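Local coordinates for protein (CD58) (Homo sapiens, PDB 1CCZ) that probably serves as an immune-cell adhesion glycoprotein, presenting a membrane-distal immunoglobulin domain that binds CD2 on T cells, at residues Val21-Val26 with Pro80-Thr85; Lys34-Glu37 with Glu42-Ala45; Val53-Asp56 with Ser61-Ile64; Pro99-Glu104 with Leu110-Leu115; Tyr141-Thr144 with Pro149-Cys152. All blocks are in the same frame, centred on the assembly; numbering follows the deposited sequence.

Contact 1 of 5, residues Val21-Val26 with Pro80-Thr85; sequences VPLKEV and PNITDT
Glu25 and Pro80 lie opposite each other where two loops approach and then diverge, their CA atoms 7.1 Å apart, and the spacing is still 7.7 Å between the CA atoms of Leu23 and Asn81. At that distance no backbone hydrogen bond joins the segments, and neither is a regular strand here apart from Val26, where a strand begins. The closest approach is that of the Glu25 carbonyl oxygen to CD of the Pro80 ring, 3.6 Å. A proline has no N-H to offer this oxygen; the hydroxyl of Ser79, the residue just before it, supplies the hydrogen bond instead. In the immunoglobulin fold of the N-terminal domain these are the BC and FG loops, linking strand 13-15 to strand 26-30 and strand 73-78 to strand 86-93, so they meet at one end of the sandwich. Further along, Leu23 and Ile82 make the one apolar side-chain contact: the CD2 branch of Leu23 reaches CD1 of Ile82 at 4.2 Å. The Leu23 CG stands opposite the carbonyl carbon (chi1 -74°), and the Ile82 chain stretches out beyond CG1 (chi2 167°), which brings its terminal methyl forward to the leucine. Ile82 also rests on Met77, tying the tip of its loop to strand 73-78. The Glu25 carboxylate only skirts the proline, with OE1 4.3 Å from Pro80 CG; its other oxygen, OE2, accepts a hydrogen bond from the backbone N of Asn40, in the turn between strands 33-39 and 42-45.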
# COMPACT_ATOMS: atom_id res chain seq x y z
N VAL A 21 3.54 13.14 -27.12
CA VAL A 21 2.68 14.11 -27.82
C VAL A 21 1.60 14.62 -26.86
O VAL A 21 0.77 13.83 -26.38
CB VAL A 21 1.96 13.47 -29.04
CG1 VAL A 21 1.25 12.19 -28.63
CG2 VAL A 21 0.97 14.46 -29.63
N PRO A 22 1.58 15.94 -26.55
CA PRO A 22 0.55 16.44 -25.63
C PRO A 22 -0.87 15.98 -26.01
O PRO A 22 -1.21 15.81 -27.19
CB PRO A 22 0.70 17.97 -25.70
CG PRO A 22 2.10 18.20 -26.15
CD PRO A 22 2.49 17.01 -27.01
N LEU A 23 -1.67 15.76 -24.99
CA LEU A 23 -3.04 15.33 -25.17
C LEU A 23 -3.88 16.58 -25.30
O LEU A 23 -3.59 17.59 -24.66
CB LEU A 23 -3.47 14.54 -23.93
CG LEU A 23 -2.88 13.13 -23.84
CD1 LEU A 23 -1.36 13.19 -23.68
CD2 LEU A 23 -3.50 12.40 -22.65
N LYS A 24 -4.91 16.54 -26.14
CA LYS A 24 -5.79 17.69 -26.26
C LYS A 24 -6.87 17.48 -25.22
O LYS A 24 -7.27 18.42 -24.54
CB LYS A 24 -6.43 17.78 -27.65
CG LYS A 24 -5.81 18.83 -28.54
CD LYS A 24 -4.57 18.26 -29.21
CE LYS A 24 -3.56 19.35 -29.57
NZ LYS A 24 -4.20 20.61 -30.07
N GLU A 25 -7.34 16.25 -25.11
CA GLU A 25 -8.37 15.91 -24.15
C GLU A 25 -8.01 14.59 -23.49
O GLU A 25 -7.27 13.79 -24.05
CB GLU A 25 -9.73 15.79 -24.85
CG GLU A 25 -10.14 17.06 -25.57
CD GLU A 25 -11.45 16.90 -26.30
OE1 GLU A 25 -11.44 16.33 -27.42
OE2 GLU A 25 -12.50 17.33 -25.77
N VAL A 26 -8.52 14.38 -22.28
CA VAL A 26 -8.24 13.15 -21.54
C VAL A 26 -9.38 12.87 -20.60
O VAL A 26 -9.98 13.79 -20.06
CB VAL A 26 -6.90 13.23 -20.74
CG1 VAL A 26 -6.97 14.30 -19.70
CG2 VAL A 26 -6.63 11.93 -20.05
N PRO A 80 -8.44 10.64 -27.15
CA PRO A 80 -8.74 10.38 -28.57
C PRO A 80 -7.62 9.83 -29.45
O PRO A 80 -7.86 8.90 -30.22
CB PRO A 80 -9.27 11.72 -29.08
CG PRO A 80 -9.80 12.39 -27.85
CD PRO A 80 -8.85 11.99 -26.76
N ASN A 81 -6.42 10.39 -29.34
CA ASN A 81 -5.31 9.92 -30.16
C ASN A 81 -4.45 8.85 -29.46
O ASN A 81 -3.30 8.65 -29.83
CB ASN A 81 -4.43 11.09 -30.63
CG ASN A 81 -3.77 10.84 -32.00
OD1 ASN A 81 -3.96 9.78 -32.61
ND2 ASN A 81 -2.99 11.81 -32.47
N ILE A 82 -5.01 8.19 -28.46
CA ILE A 82 -4.31 7.12 -27.75
C ILE A 82 -5.10 5.88 -28.07
O ILE A 82 -6.27 5.73 -27.70
CB ILE A 82 -4.27 7.35 -26.23
CG1 ILE A 82 -3.01 8.13 -25.89
CG2 ILE A 82 -4.25 6.02 -25.49
CD1 ILE A 82 -3.00 8.66 -24.49
N THR A 83 -4.45 4.98 -28.79
CA THR A 83 -5.06 3.74 -29.23
C THR A 83 -5.41 2.84 -28.08
O THR A 83 -6.58 2.60 -27.80
CB THR A 83 -4.11 2.96 -30.14
OG1 THR A 83 -3.02 3.81 -30.54
CG2 THR A 83 -4.87 2.46 -31.35
N ASP A 84 -4.36 2.37 -27.42
CA ASP A 84 -4.45 1.45 -26.30
C ASP A 84 -4.88 1.99 -24.94
O ASP A 84 -4.77 3.19 -24.61
CB ASP A 84 -3.13 0.72 -26.15
CG ASP A 84 -1.96 1.53 -26.69
OD1 ASP A 84 -2.01 2.78 -26.62
OD2 ASP A 84 -0.99 0.90 -27.19
N THR A 85 -5.34 1.04 -24.13
CA THR A 85 -5.80 1.29 -22.78
C THR A 85 -4.66 1.68 -21.84
O THR A 85 -3.48 1.37 -22.09
CB THR A 85 -6.50 0.03 -22.20
OG1 THR A 85 -5.50 -0.89 -21.71
CG2 THR A 85 -7.33 -0.68 -23.27

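Contact 2 of 5, residues Lys34-Glu37 with Glu42-Ala45; sequences KVAE and EFRA
Glu37 and Arg44 face each other as a hydrogen-bonded antiparallel pair, with Glu37 N giving to Arg44 O (2.9 Å) and Arg44 N to Glu37 O (3.2 Å), and their side chains leave the sheet together, lying alongside one another. Outward from the backbone, Glu37 CB packs against the backbone oxygen of Val26, and a chi1 of 74° sets CG between the backbone N and the carbonyl carbon, 3.9 Å from Arg44 CG. The chain then runs extended, so CD still touches that same arginine methylene. At the tip the two oxygens part: OE2 takes NH1 of Arg44 at 2.8 Å, nearly in the guanidinium plane, while OE1 takes NZ of Lys34 at 3.0 Å from its syn side. The carboxylate stands almost square to the guanidinium, 87° between planes, so only one oxygen is used by the arginine. Arg44 NH2 turns to OE1 of Glu42, 3.0 Å away, meeting it from above the carboxylate plane. Ala36, Ala45 and Phe43 lie on the other face, against Val53 of the opposing sheet, and Val35 with Ala36 forms a classic bulge opposite Trp28. Positive and negative groups thus alternate from Lys34 through Glu37 and Arg44 to Glu42, which probably steadies all four charges on a charged sheet face, consistent with the surface CD58 probably uses for CD2.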
# COMPACT_ATOMS: atom_id res chain seq x y z
N LYS A 34 -16.90 8.29 -14.35
CA LYS A 34 -15.96 9.36 -14.59
C LYS A 34 -15.34 9.88 -13.31
O LYS A 34 -16.02 10.04 -12.30
CB LYS A 34 -16.64 10.52 -15.33
CG LYS A 34 -16.94 10.24 -16.80
CD LYS A 34 -17.00 11.54 -17.62
CE LYS A 34 -18.36 12.23 -17.54
NZ LYS A 34 -18.38 13.45 -18.42
N VAL A 35 -14.05 10.16 -13.38
CA VAL A 35 -13.31 10.67 -12.24
C VAL A 35 -12.97 12.15 -12.51
O VAL A 35 -13.27 13.02 -11.70
CB VAL A 35 -11.99 9.85 -12.06
CG1 VAL A 35 -10.99 10.59 -11.18
CG2 VAL A 35 -12.31 8.49 -11.48
N ALA A 36 -12.36 12.41 -13.65
CA ALA A 36 -11.96 13.76 -14.02
C ALA A 36 -11.72 13.77 -15.51
O ALA A 36 -11.50 12.71 -16.12
CB ALA A 36 -10.68 14.13 -13.30
N GLU A 37 -11.71 14.96 -16.09
CA GLU A 37 -11.49 15.10 -17.53
C GLU A 37 -10.96 16.46 -17.93
O GLU A 37 -11.07 17.43 -17.19
CB GLU A 37 -12.82 14.84 -18.26
CG GLU A 37 -13.77 15.99 -18.13
CD GLU A 37 -15.18 15.67 -18.58
OE1 GLU A 37 -15.53 14.49 -18.73
OE2 GLU A 37 -15.96 16.61 -18.77
N GLU A 42 -11.67 22.50 -20.93
CA GLU A 42 -12.13 22.75 -19.59
C GLU A 42 -11.83 21.57 -18.71
O GLU A 42 -11.87 20.43 -19.16
CB GLU A 42 -13.63 22.99 -19.60
CG GLU A 42 -14.08 24.02 -20.57
CD GLU A 42 -15.54 24.29 -20.41
OE1 GLU A 42 -16.33 23.36 -20.67
OE2 GLU A 42 -15.90 25.41 -20.01
N PHE A 43 -11.54 21.84 -17.45
CA PHE A 43 -11.27 20.77 -16.53
C PHE A 43 -12.43 20.59 -15.58
O PHE A 43 -13.08 21.56 -15.17
CB PHE A 43 -10.03 21.05 -15.70
CG PHE A 43 -9.92 20.17 -14.50
CD1 PHE A 43 -9.40 18.89 -14.60
CD2 PHE A 43 -10.40 20.61 -13.26
CE1 PHE A 43 -9.36 18.05 -13.49
CE2 PHE A 43 -10.36 19.76 -12.14
CZ PHE A 43 -9.84 18.48 -12.26
N ARG A 44 -12.73 19.34 -15.24
CA ARG A 44 -13.77 19.10 -14.26
C ARG A 44 -13.59 17.72 -13.65
O ARG A 44 -13.11 16.80 -14.31
CB ARG A 44 -15.17 19.32 -14.86
CG ARG A 44 -15.79 18.16 -15.55
CD ARG A 44 -17.12 18.56 -16.19
NE ARG A 44 -17.13 19.94 -16.69
CZ ARG A 44 -16.84 20.29 -17.95
NH1 ARG A 44 -16.52 19.38 -18.86
NH2 ARG A 44 -16.89 21.57 -18.30
N ALA A 45 -13.89 17.63 -12.36
CA ALA A 45 -13.78 16.37 -11.63
C ALA A 45 -15.21 15.98 -11.23
O ALA A 45 -16.11 16.82 -11.24
CB ALA A 45 -12.89 16.54 -10.41

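Contact 3 of 5, residues Val53-Asp56 with Ser61-Ile64; sequences VYLD and SLTI
Leu62 fits its CD1 methyl into the notch between Val53 and Leu55, lying 4.0 Å from Val53 CB, 4.4 Å from Leu55 CD1 and 3.8 Å from the Tyr54 carbonyl oxygen that floors the notch. Its CG is anti to the backbone N (chi1 179°), which leans the branch across the hairpin. Leu55 returns the gesture, laying its CD1 over the Ser61 carbonyl oxygen at 3.5 Å, and at the other end Val53 CG1 meets Ile64 CG1. These four aliphatic residues form the inward face of the hairpin of strands 53-55 and 62-64, the D and E strands of the immunoglobulin sandwich, and they pack on Trp28, Val35 and Phe43 of the facing sheet. On the outer face Tyr54 and Thr63 stand side by side, CB to CB 4.3 Å, and the tyrosine ring leans along its own strand, so that Asp56 N lies over one face toward its rim. Toward the turn, the CB atoms of Asp56 and Ser61 butt together at 4.0 Å. Paired N-H and C=O groups of Tyr54 and Thr63, with Asp56 N on Ser61 O, lock the register. The buried hydroxyls of Thr63 and Ser61 are satisfied by Thr14 OG1 and Val17 N, so polar groups tie the hairpin to strand 13-15 and the residues after it while the aliphatic side chains face the core.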
# COMPACT_ATOMS: atom_id res chain seq x y z
N VAL A 53 -8.28 16.06 -6.87
CA VAL A 53 -7.51 15.43 -7.95
C VAL A 53 -6.82 16.54 -8.75
O VAL A 53 -7.26 17.69 -8.76
CB VAL A 53 -8.40 14.60 -8.94
CG1 VAL A 53 -9.11 13.48 -8.21
CG2 VAL A 53 -9.40 15.49 -9.63
N TYR A 54 -5.70 16.22 -9.38
CA TYR A 54 -5.02 17.17 -10.23
C TYR A 54 -4.72 16.42 -11.53
O TYR A 54 -4.19 15.31 -11.52
CB TYR A 54 -3.73 17.67 -9.63
CG TYR A 54 -2.86 18.31 -10.70
CD1 TYR A 54 -3.27 19.48 -11.35
CD2 TYR A 54 -1.65 17.72 -11.10
CE1 TYR A 54 -2.50 20.05 -12.35
CE2 TYR A 54 -0.88 18.29 -12.09
CZ TYR A 54 -1.31 19.45 -12.72
OH TYR A 54 -0.55 20.02 -13.71
N LEU A 55 -5.04 17.04 -12.66
CA LEU A 55 -4.83 16.40 -13.95
C LEU A 55 -3.79 17.13 -14.78
O LEU A 55 -4.01 18.27 -15.19
CB LEU A 55 -6.17 16.36 -14.69
CG LEU A 55 -6.33 15.54 -15.97
CD1 LEU A 55 -5.57 14.22 -15.87
CD2 LEU A 55 -7.82 15.28 -16.18
N ASP A 56 -2.67 16.47 -15.03
CA ASP A 56 -1.61 17.06 -15.84
C ASP A 56 -2.12 17.22 -17.28
O ASP A 56 -2.40 16.25 -17.97
CB ASP A 56 -0.35 16.17 -15.81
CG ASP A 56 0.86 16.82 -16.47
OD1 ASP A 56 0.83 18.03 -16.79
OD2 ASP A 56 1.86 16.12 -16.65
N SER A 61 -1.51 12.67 -16.81
CA SER A 61 -1.31 12.00 -15.52
C SER A 61 -2.28 12.51 -14.47
O SER A 61 -2.49 13.71 -14.34
CB SER A 61 0.12 12.23 -15.00
OG SER A 61 1.07 11.43 -15.68
N LEU A 62 -2.86 11.58 -13.71
CA LEU A 62 -3.82 11.92 -12.67
C LEU A 62 -3.24 11.76 -11.27
O LEU A 62 -2.60 10.75 -10.98
CB LEU A 62 -5.06 11.02 -12.77
CG LEU A 62 -6.16 11.25 -11.72
CD1 LEU A 62 -6.81 12.58 -11.99
CD2 LEU A 62 -7.19 10.15 -11.78
N THR A 63 -3.44 12.77 -10.42
CA THR A 63 -2.99 12.70 -9.04
C THR A 63 -4.25 12.75 -8.18
O THR A 63 -5.08 13.63 -8.37
CB THR A 63 -2.07 13.87 -8.66
OG1 THR A 63 -0.84 13.75 -9.37
CG2 THR A 63 -1.77 13.84 -7.16
N ILE A 64 -4.41 11.79 -7.28
CA ILE A 64 -5.56 11.74 -6.38
C ILE A 64 -5.06 12.04 -4.96
O ILE A 64 -4.13 11.39 -4.47
CB ILE A 64 -6.21 10.35 -6.37
CG1 ILE A 64 -6.59 9.95 -7.79
CG2 ILE A 64 -7.43 10.35 -5.46
CD1 ILE A 64 -7.16 8.56 -7.92

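Contact 4 of 5, residues Pro99-Glu104 with Leu110-Leu115; sequences PMIYWE and LTCEVL. With NAG (2-acetamido-2-deoxy-beta-D-glucopyranose), chain D.
Met100 with Glu113 and Tyr102 with Thr111 each exchange two backbone hydrogen bonds, Thr111 N to Tyr102 O at 2.8 Å among them, between strands running antiparallel at 157°. On the outward face the Tyr102 ring lies back across the neighbouring strand, because chi1 of 59° places it between the backbone N and the carbonyl carbon. Thr111 CB sits over one ring face, 3.9 Å from the centroid, a CH-pi contact, and CG2 of the same threonine reaches the phenol OH at 3.5 Å. Glu113 approaches at the ring edge, its carboxylate steeply turned to the ring. A water then bridges the two, 2.7 Å from Tyr102 OH and donating to Glu113 OE1. This hairpin is the A and B strands of the C2-set immunoglobulin domain, and its other face closes the sandwich. There the Ile101 and Leu110 side chains cross at a slant, CG2 to CD2 3.6 Å, and Pro99 CB rests 3.8 Å from SG of Cys112, whose disulfide to Cys152 ties this sheet to the facing one. In the last, non-hydrogen-bonded pair, Trp103 sets its CB by Leu110 and bends its indole away toward Trp143. Glu104 runs beside the first sugar of a glycan, CG 3.2 Å from N2 of the N-acetylglucosamine; the sugar is also hydrogen-bonded to Thr109 OG1.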
# COMPACT_ATOMS: atom_id res chain seq x y z
N PRO A 99 5.19 -3.55 15.86
CA PRO A 99 4.85 -4.86 16.42
C PRO A 99 5.14 -4.98 17.92
O PRO A 99 6.00 -4.26 18.46
CB PRO A 99 5.69 -5.85 15.62
CG PRO A 99 6.33 -5.08 14.53
CD PRO A 99 6.27 -3.63 14.86
N MET A 100 4.41 -5.87 18.57
CA MET A 100 4.58 -6.16 19.99
C MET A 100 5.07 -7.61 20.08
O MET A 100 4.54 -8.50 19.40
CB MET A 100 3.26 -6.06 20.76
CG MET A 100 2.97 -4.70 21.34
SD MET A 100 1.55 -4.71 22.48
CE MET A 100 1.60 -6.50 23.12
N ILE A 101 6.07 -7.84 20.92
CA ILE A 101 6.59 -9.18 21.13
C ILE A 101 6.36 -9.60 22.58
O ILE A 101 6.63 -8.83 23.51
CB ILE A 101 8.10 -9.23 20.84
CG1 ILE A 101 8.37 -8.95 19.36
CG2 ILE A 101 8.66 -10.58 21.27
CD1 ILE A 101 9.84 -8.83 19.03
N TYR A 102 5.85 -10.81 22.79
CA TYR A 102 5.69 -11.32 24.15
C TYR A 102 5.92 -12.84 24.12
O TYR A 102 6.03 -13.43 23.04
CB TYR A 102 4.33 -10.95 24.72
CG TYR A 102 3.17 -11.43 23.95
CD1 TYR A 102 2.62 -10.67 22.91
CD2 TYR A 102 2.55 -12.63 24.29
CE1 TYR A 102 1.47 -11.10 22.23
CE2 TYR A 102 1.41 -13.07 23.63
CZ TYR A 102 0.87 -12.31 22.61
OH TYR A 102 -0.29 -12.75 22.00
N TRP A 103 6.04 -13.47 25.28
CA TRP A 103 6.32 -14.90 25.29
C TRP A 103 5.80 -15.63 26.49
O TRP A 103 5.38 -15.01 27.48
CB TRP A 103 7.83 -15.12 25.23
CG TRP A 103 8.54 -14.47 26.38
CD1 TRP A 103 8.70 -14.97 27.64
CD2 TRP A 103 9.14 -13.16 26.39
NE1 TRP A 103 9.37 -14.06 28.44
CE2 TRP A 103 9.64 -12.94 27.70
CE3 TRP A 103 9.30 -12.16 25.43
CZ2 TRP A 103 10.30 -11.76 28.07
CZ3 TRP A 103 9.95 -10.98 25.79
CH2 TRP A 103 10.44 -10.79 27.10
N GLU A 104 5.84 -16.95 26.41
CA GLU A 104 5.42 -17.85 27.48
C GLU A 104 6.64 -18.75 27.74
O GLU A 104 7.01 -19.56 26.89
CB GLU A 104 4.24 -18.69 27.02
CG GLU A 104 3.85 -19.76 27.98
CD GLU A 104 3.68 -19.21 29.38
OE1 GLU A 104 2.86 -18.28 29.56
OE2 GLU A 104 4.38 -19.70 30.30
N LEU A 110 7.13 -17.86 21.66
CA LEU A 110 7.25 -16.43 21.46
C LEU A 110 6.15 -16.00 20.48
O LEU A 110 5.93 -16.68 19.48
CB LEU A 110 8.63 -16.16 20.86
CG LEU A 110 9.15 -14.90 20.15
CD1 LEU A 110 8.10 -14.24 19.31
CD2 LEU A 110 9.70 -13.98 21.20
N THR A 111 5.46 -14.91 20.77
CA THR A 111 4.42 -14.42 19.87
C THR A 111 4.69 -12.98 19.48
O THR A 111 5.15 -12.18 20.30
CB THR A 111 3.03 -14.44 20.50
OG1 THR A 111 2.68 -15.78 20.82
CG2 THR A 111 2.00 -13.86 19.53
N CYS A 112 4.43 -12.67 18.22
CA CYS A 112 4.59 -11.32 17.70
C CYS A 112 3.23 -10.92 17.14
O CYS A 112 2.52 -11.76 16.58
CB CYS A 112 5.64 -11.28 16.59
SG CYS A 112 5.70 -9.61 15.87
N GLU A 113 2.83 -9.67 17.31
CA GLU A 113 1.56 -9.22 16.78
C GLU A 113 1.65 -7.75 16.41
O GLU A 113 2.58 -7.06 16.81
CB GLU A 113 0.46 -9.44 17.80
CG GLU A 113 0.59 -8.55 19.02
CD GLU A 113 -0.73 -8.42 19.75
OE1 GLU A 113 -1.33 -9.46 20.09
OE2 GLU A 113 -1.17 -7.27 19.99
N VAL A 114 0.70 -7.28 15.61
CA VAL A 114 0.72 -5.89 15.19
C VAL A 114 -0.74 -5.53 15.06
O VAL A 114 -1.53 -6.33 14.56
CB VAL A 114 1.53 -5.68 13.86
CG1 VAL A 114 0.85 -6.38 12.68
CG2 VAL A 114 1.72 -4.19 13.58
N LEU A 115 -1.11 -4.34 15.54
CA LEU A 115 -2.51 -3.90 15.51
C LEU A 115 -3.00 -3.33 14.19
O LEU A 115 -4.00 -3.78 13.65
CB LEU A 115 -2.75 -2.85 16.61
CG LEU A 115 -4.19 -2.39 16.82
CD1 LEU A 115 -5.06 -3.58 17.17
CD2 LEU A 115 -4.23 -1.34 17.94
C1 NAG D . 1.83 -22.35 25.54
C2 NAG D . 1.23 -20.94 25.55
C3 NAG D . 0.01 -20.92 24.63
C4 NAG D . 0.39 -21.42 23.23
C5 NAG D . 1.13 -22.76 23.29
C6 NAG D . 1.70 -23.15 21.94
C7 NAG D . 0.29 -21.19 27.81
C8 NAG D . -0.02 -20.52 29.15
N2 NAG D . 0.88 -20.44 26.88
O3 NAG D . -0.48 -19.59 24.55
O4 NAG D . -0.78 -21.57 22.44
O5 NAG D . 2.24 -22.69 24.21
O6 NAG D . 2.67 -24.17 22.07
O7 NAG D . 0.01 -22.38 27.66
O HOH W 1 -1.22 -12.09 19.54

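Contact 5 of 5, residues Tyr141-Thr144 with Pro149-Cys152; sequences YQWT and PFKC
Phe150 reaches across from strand 150-156 to touch both Tyr141 and Trp143, although the nearest CA atoms, those of Trp143 and Phe150, are 9.9 Å apart. Its conformation accounts for this: CG is anti to the carbonyl carbon (chi1 -73°), and the ring points into the packed interior between the two sheets. Two neighbouring ring atoms do the work. CZ comes to 3.7 Å from CB of Trp143, and CE1 to 4.0 Å from CE2 of Tyr141. The Tyr141 side chain, extended away from its backbone N (chi1 167°), crosses that of the phenylalanine at about a right angle. Trp143 contributes its stem and not its indole, since chi1 of 69° swings the ring aside to lie against Leu110, Val167 and Cys169. Strand 138-142 belongs to one sheet of the C2-set sandwich and strand 150-156 to the other, so Phe150 spans the core from the second to the first, with Leu110 and Leu131 also against it. Nearby, Cys152 makes the same crossing covalently through its disulfide to Cys112. No hydrogen bond joins the two segments; what they share is a contact of aromatic and methylene carbons, which holds by burial and shape and sets no strand register.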
# COMPACT_ATOMS: atom_id res chain seq x y z
N TYR A 141 5.97 -18.67 17.65
CA TYR A 141 7.12 -19.49 17.30
C TYR A 141 7.69 -20.15 18.54
O TYR A 141 7.89 -19.49 19.56
CB TYR A 141 8.17 -18.61 16.62
CG TYR A 141 9.53 -19.25 16.47
CD1 TYR A 141 9.86 -20.02 15.34
CD2 TYR A 141 10.50 -19.09 17.46
CE1 TYR A 141 11.12 -20.61 15.22
CE2 TYR A 141 11.75 -19.67 17.34
CZ TYR A 141 12.06 -20.43 16.22
OH TYR A 141 13.32 -20.97 16.13
N GLN A 142 7.93 -21.45 18.45
CA GLN A 142 8.49 -22.20 19.58
C GLN A 142 10.01 -22.12 19.40
O GLN A 142 10.55 -22.64 18.42
CB GLN A 142 8.00 -23.64 19.53
CG GLN A 142 6.87 -23.93 20.50
CD GLN A 142 7.12 -25.21 21.28
OE1 GLN A 142 7.52 -26.23 20.70
NE2 GLN A 142 6.90 -25.17 22.59
N TRP A 143 10.70 -21.46 20.33
CA TRP A 143 12.13 -21.32 20.16
C TRP A 143 12.96 -22.54 20.55
O TRP A 143 12.57 -23.36 21.38
CB TRP A 143 12.65 -20.05 20.86
CG TRP A 143 12.62 -20.07 22.37
CD1 TRP A 143 13.49 -20.73 23.21
CD2 TRP A 143 11.69 -19.39 23.22
NE1 TRP A 143 13.16 -20.49 24.52
CE2 TRP A 143 12.06 -19.67 24.57
CE3 TRP A 143 10.58 -18.56 22.98
CZ2 TRP A 143 11.36 -19.17 25.67
CZ3 TRP A 143 9.88 -18.05 24.08
CH2 TRP A 143 10.28 -18.36 25.41
N THR A 144 14.12 -22.66 19.92
CA THR A 144 15.02 -23.76 20.20
C THR A 144 16.17 -23.24 21.04
O THR A 144 16.76 -23.98 21.82
CB THR A 144 15.55 -24.38 18.89
OG1 THR A 144 16.48 -23.48 18.26
CG2 THR A 144 14.40 -24.63 17.94
N PRO A 149 18.66 -11.98 20.50
CA PRO A 149 17.31 -11.45 20.68
C PRO A 149 16.46 -11.73 19.44
O PRO A 149 16.99 -12.12 18.40
CB PRO A 149 17.52 -9.95 20.89
CG PRO A 149 18.87 -9.66 20.33
CD PRO A 149 19.68 -10.92 20.40
N PHE A 150 15.15 -11.55 19.55
CA PHE A 150 14.26 -11.76 18.42
C PHE A 150 13.86 -10.43 17.81
O PHE A 150 13.67 -9.44 18.53
CB PHE A 150 13.01 -12.48 18.89
CG PHE A 150 13.23 -13.91 19.21
CD1 PHE A 150 13.21 -14.87 18.20
CD2 PHE A 150 13.47 -14.31 20.52
CE1 PHE A 150 13.42 -16.21 18.49
CE2 PHE A 150 13.69 -15.66 20.82
CZ PHE A 150 13.66 -16.61 19.80
N LYS A 151 13.74 -10.39 16.50
CA LYS A 151 13.31 -9.18 15.83
C LYS A 151 12.08 -9.57 15.05
O LYS A 151 12.07 -10.59 14.34
CB LYS A 151 14.35 -8.65 14.87
CG LYS A 151 13.87 -7.48 14.04
CD LYS A 151 15.06 -6.85 13.34
CE LYS A 151 14.64 -5.76 12.38
NZ LYS A 151 14.51 -6.25 10.98
N CYS A 152 11.02 -8.79 15.21
CA CYS A 152 9.79 -9.02 14.49
C CYS A 152 9.52 -7.80 13.66
O CYS A 152 9.57 -6.67 14.15
CB CYS A 152 8.63 -9.26 15.43
SG CYS A 152 7.14 -9.66 14.48

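How the contacts relate
The five contacts fall into two groups, one in each immunoglobulin domain of an elongated chain. Contacts 2 and 3, successive hairpins on opposite sheets of the N-terminal domain, lie about 10 Å apart between centres and meet through Ala45 on Val53 and Phe43 on Leu55. Both fall within the span bridged by contact 1, which has its centre about 15 Å from each of theirs and touches them through Val26. Contacts 4 and 5 follow in the C-terminal domain, their centres again about 10 Å apart, sharing the sheet where strands 109-113 and 138-142 adjoin and joined by the Cys112–Cys152 disulfide. Centres of different groups are about 41 to 55 Å apart without touching, so no contact described here joins the two domains.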